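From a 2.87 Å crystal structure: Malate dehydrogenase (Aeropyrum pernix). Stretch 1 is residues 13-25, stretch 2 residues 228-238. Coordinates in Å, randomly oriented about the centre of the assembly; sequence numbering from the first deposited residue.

Stretch 1 13-25: ATAVMLMMRGYDD
Stretch 2 228-238: GLVLTVEAIKR

How do the backbones meet? Two helices, both already under way where the stretches begin, one through residues 13-21 and the other running through stretch 2 from Gly-228, cross at -45° with their N-to-C directions roughly aligned and axes 9.6 Å apart at closest approach; 529 Å² is buried, both sides summed. Thr-14 lies opposite Leu-229 (CA-CA 6.9 Å), Leu-18 opposite Val-230 (CA-CA 6.4 Å) and Tyr-23 opposite Glu-234 (CA-CA 7.5 Å).

What fills the first turns of stretch 2? Leu-229 (m, t) points toward its partner, its CD1 3.7 Å from CG2 of Thr-14 (m). Val-230 (t) follows: CG2 meets CB of Met-17 (m, t, t) at 3.7 Å, while CG1 sits 4.0 Å from CE2 at the edge of the Tyr-23 ring (m, chi2 -61°). One turn on, Val-233 (t) places CG2 4.3 Å from CD2 of Leu-18 (m, t); the apolar side chains of Leu-229, Val-230, Val-233 and Leu-18, all buried, suit this seam.

How is the charge of Glu-234 met? Glu-234 (t, t, chi3 -77°) accepts a very short hydrogen bond from Tyr-23 OH to OE1, 2.5 Å. Arg-21 (m, m, t, chi4 79°) donates from NH1 to Tyr-23 OH (2.8 Å) and forms only a long salt bridge from NH1 to Glu-234 OE1 (3.8 Å).

What closes the contact? At Gly-22 (phi 45°, psi 42°) the chain leaves its helix; positive phi favours glycine. The backbone at Asp-24 is almost fully extended (phi -179°, psi -178°), its side chain t. Lys-237 (m, m, t, t) reaches it, NZ to Asp-24 OD2 3.0 Å, a hydrogen-bonded salt bridge.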

# COMPACT_ATOMS: atom_id res chain seq x y z
N ALA B 13 -10.07 15.75 -3.92
CA ALA B 13 -9.85 14.38 -4.38
C ALA B 13 -8.36 14.07 -4.17
O ALA B 13 -8.00 12.97 -3.75
CB ALA B 13 -10.23 14.25 -5.85
N THR B 14 -7.50 15.06 -4.45
CA THR B 14 -6.04 14.96 -4.30
C THR B 14 -5.68 14.72 -2.83
O THR B 14 -4.82 13.90 -2.51
CB THR B 14 -5.34 16.27 -4.75
OG1 THR B 14 -5.86 16.68 -6.01
CG2 THR B 14 -3.82 16.08 -4.87
N ALA B 15 -6.34 15.46 -1.94
CA ALA B 15 -6.08 15.30 -0.52
C ALA B 15 -6.45 13.89 -0.08
O ALA B 15 -5.68 13.24 0.63
CB ALA B 15 -6.88 16.34 0.29
N VAL B 16 -7.62 13.40 -0.51
CA VAL B 16 -8.05 12.06 -0.14
C VAL B 16 -7.03 11.00 -0.55
O VAL B 16 -6.61 10.17 0.26
CB VAL B 16 -9.42 11.68 -0.78
CG1 VAL B 16 -9.77 10.22 -0.47
CG2 VAL B 16 -10.52 12.57 -0.25
N MET B 17 -6.62 11.05 -1.81
CA MET B 17 -5.65 10.08 -2.32
C MET B 17 -4.28 10.21 -1.66
O MET B 17 -3.60 9.20 -1.44
CB MET B 17 -5.57 10.21 -3.85
CG MET B 17 -6.87 9.81 -4.55
SD MET B 17 -6.77 9.92 -6.36
CE MET B 17 -8.47 10.23 -6.79
N LEU B 18 -3.88 11.43 -1.32
CA LEU B 18 -2.60 11.68 -0.65
C LEU B 18 -2.62 11.16 0.79
O LEU B 18 -1.61 10.68 1.29
CB LEU B 18 -2.27 13.18 -0.64
CG LEU B 18 -1.57 13.68 -1.91
CD1 LEU B 18 -1.41 15.19 -1.88
CD2 LEU B 18 -0.23 12.98 -2.02
N MET B 19 -3.77 11.27 1.44
CA MET B 19 -3.91 10.77 2.80
C MET B 19 -3.76 9.24 2.77
O MET B 19 -3.16 8.65 3.67
CB MET B 19 -5.28 11.20 3.36
CG MET B 19 -5.67 10.60 4.71
SD MET B 19 -6.27 8.89 4.60
CE MET B 19 -7.95 9.18 4.07
N MET B 20 -4.30 8.61 1.73
CA MET B 20 -4.20 7.16 1.57
C MET B 20 -2.74 6.74 1.59
O MET B 20 -2.34 5.92 2.40
CB MET B 20 -4.83 6.73 0.24
CG MET B 20 -6.33 6.97 0.07
SD MET B 20 -7.34 5.87 1.07
CE MET B 20 -6.79 4.25 0.50
N ARG B 21 -1.95 7.31 0.69
CA ARG B 21 -0.52 6.99 0.57
C ARG B 21 0.37 7.47 1.72
O ARG B 21 1.53 7.08 1.80
CB ARG B 21 0.02 7.58 -0.74
CG ARG B 21 -0.57 6.96 -2.00
CD ARG B 21 0.09 5.64 -2.31
NE ARG B 21 -0.55 4.90 -3.40
CZ ARG B 21 -0.38 5.16 -4.69
NH1 ARG B 21 0.41 6.15 -5.08
NH2 ARG B 21 -1.00 4.41 -5.59
N GLY B 22 -0.14 8.33 2.60
CA GLY B 22 0.65 8.83 3.71
C GLY B 22 2.07 9.26 3.38
O GLY B 22 3.00 8.98 4.14
N TYR B 23 2.28 9.94 2.26
CA TYR B 23 3.65 10.34 1.93
C TYR B 23 4.21 11.43 2.81
O TYR B 23 5.43 11.57 2.92
CB TYR B 23 3.74 10.82 0.49
CG TYR B 23 3.39 9.82 -0.58
CD1 TYR B 23 4.10 8.64 -0.73
CD2 TYR B 23 2.42 10.13 -1.53
CE1 TYR B 23 3.86 7.80 -1.82
CE2 TYR B 23 2.17 9.30 -2.61
CZ TYR B 23 2.89 8.14 -2.75
OH TYR B 23 2.68 7.35 -3.85
N ASP B 24 3.36 12.21 3.44
CA ASP B 24 3.88 13.31 4.24
C ASP B 24 2.67 14.00 4.84
O ASP B 24 1.54 13.56 4.65
CB ASP B 24 4.68 14.25 3.32
CG ASP B 24 5.19 15.50 4.01
OD1 ASP B 24 5.16 15.56 5.26
OD2 ASP B 24 5.65 16.41 3.28
N ASP B 25 2.90 15.06 5.60
CA ASP B 25 1.79 15.78 6.17
C ASP B 25 1.24 16.65 5.07
O ASP B 25 1.97 17.00 4.14
CB ASP B 25 2.24 16.65 7.34
CG ASP B 25 2.80 15.83 8.48
OD1 ASP B 25 2.37 14.66 8.65
OD2 ASP B 25 3.65 16.36 9.22
N GLY B 228 -3.05 12.04 -10.90
CA GLY B 228 -1.87 12.50 -11.59
C GLY B 228 -0.93 13.17 -10.63
O GLY B 228 0.29 13.04 -10.73
N LEU B 229 -1.50 13.91 -9.68
CA LEU B 229 -0.67 14.59 -8.69
C LEU B 229 0.01 13.62 -7.74
O LEU B 229 1.14 13.86 -7.30
CB LEU B 229 -1.50 15.62 -7.92
CG LEU B 229 -1.95 16.80 -8.78
CD1 LEU B 229 -2.63 17.83 -7.90
CD2 LEU B 229 -0.75 17.43 -9.49
N VAL B 230 -0.66 12.52 -7.43
CA VAL B 230 -0.12 11.49 -6.53
C VAL B 230 1.23 10.99 -7.08
O VAL B 230 2.22 10.89 -6.35
CB VAL B 230 -1.12 10.31 -6.37
CG1 VAL B 230 -0.52 9.18 -5.53
CG2 VAL B 230 -2.39 10.81 -5.72
N LEU B 231 1.25 10.67 -8.38
CA LEU B 231 2.46 10.19 -9.04
C LEU B 231 3.57 11.24 -8.94
O LEU B 231 4.69 10.95 -8.51
CB LEU B 231 2.18 9.87 -10.51
CG LEU B 231 1.35 8.63 -10.81
CD1 LEU B 231 1.37 8.39 -12.31
CD2 LEU B 231 1.91 7.43 -10.07
N THR B 232 3.24 12.45 -9.36
CA THR B 232 4.17 13.56 -9.33
C THR B 232 4.79 13.69 -7.94
O THR B 232 6.01 13.81 -7.81
CB THR B 232 3.45 14.87 -9.67
OG1 THR B 232 2.85 14.74 -10.97
CG2 THR B 232 4.41 16.04 -9.66
N VAL B 233 3.96 13.64 -6.90
CA VAL B 233 4.47 13.75 -5.54
C VAL B 233 5.41 12.62 -5.18
O VAL B 233 6.47 12.83 -4.57
CB VAL B 233 3.33 13.79 -4.50
CG1 VAL B 233 3.92 13.77 -3.08
CG2 VAL B 233 2.50 15.05 -4.69
N GLU B 234 5.03 11.40 -5.55
CA GLU B 234 5.87 10.26 -5.24
C GLU B 234 7.21 10.35 -5.98
O GLU B 234 8.25 9.98 -5.45
CB GLU B 234 5.14 8.98 -5.63
CG GLU B 234 5.93 7.72 -5.39
CD GLU B 234 5.22 6.52 -5.95
OE1 GLU B 234 4.25 6.07 -5.31
OE2 GLU B 234 5.62 6.04 -7.03
N ALA B 235 7.17 10.86 -7.21
CA ALA B 235 8.37 11.00 -8.02
C ALA B 235 9.41 11.93 -7.41
O ALA B 235 10.62 11.68 -7.51
CB ALA B 235 7.99 11.47 -9.42
N ILE B 236 8.94 13.00 -6.78
CA ILE B 236 9.79 14.01 -6.13
C ILE B 236 10.37 13.49 -4.81
O ILE B 236 11.60 13.50 -4.60
CB ILE B 236 8.98 15.31 -5.87
CG1 ILE B 236 8.36 15.79 -7.20
CG2 ILE B 236 9.88 16.39 -5.27
CD1 ILE B 236 7.27 16.88 -7.04
N LYS B 237 9.49 13.02 -3.93
CA LYS B 237 9.87 12.47 -2.63
C LYS B 237 10.90 11.35 -2.75
O LYS B 237 11.71 11.15 -1.85
CB LYS B 237 8.64 11.93 -1.90
CG LYS B 237 7.66 12.99 -1.42
CD LYS B 237 8.24 13.79 -0.28
CE LYS B 237 7.29 14.88 0.17
NZ LYS B 237 7.81 15.56 1.40
N ARG B 238 10.85 10.61 -3.86
CA ARG B 238 11.78 9.52 -4.08
C ARG B 238 12.96 9.94 -4.91
O ARG B 238 13.91 9.16 -5.08
CB ARG B 238 11.09 8.33 -4.77
CG ARG B 238 10.17 7.49 -3.90
CD ARG B 238 9.85 6.16 -4.56
NE ARG B 238 8.90 5.38 -3.77
CZ ARG B 238 8.04 4.50 -4.27
NH1 ARG B 238 8.00 4.26 -5.58
NH2 ARG B 238 7.21 3.86 -3.46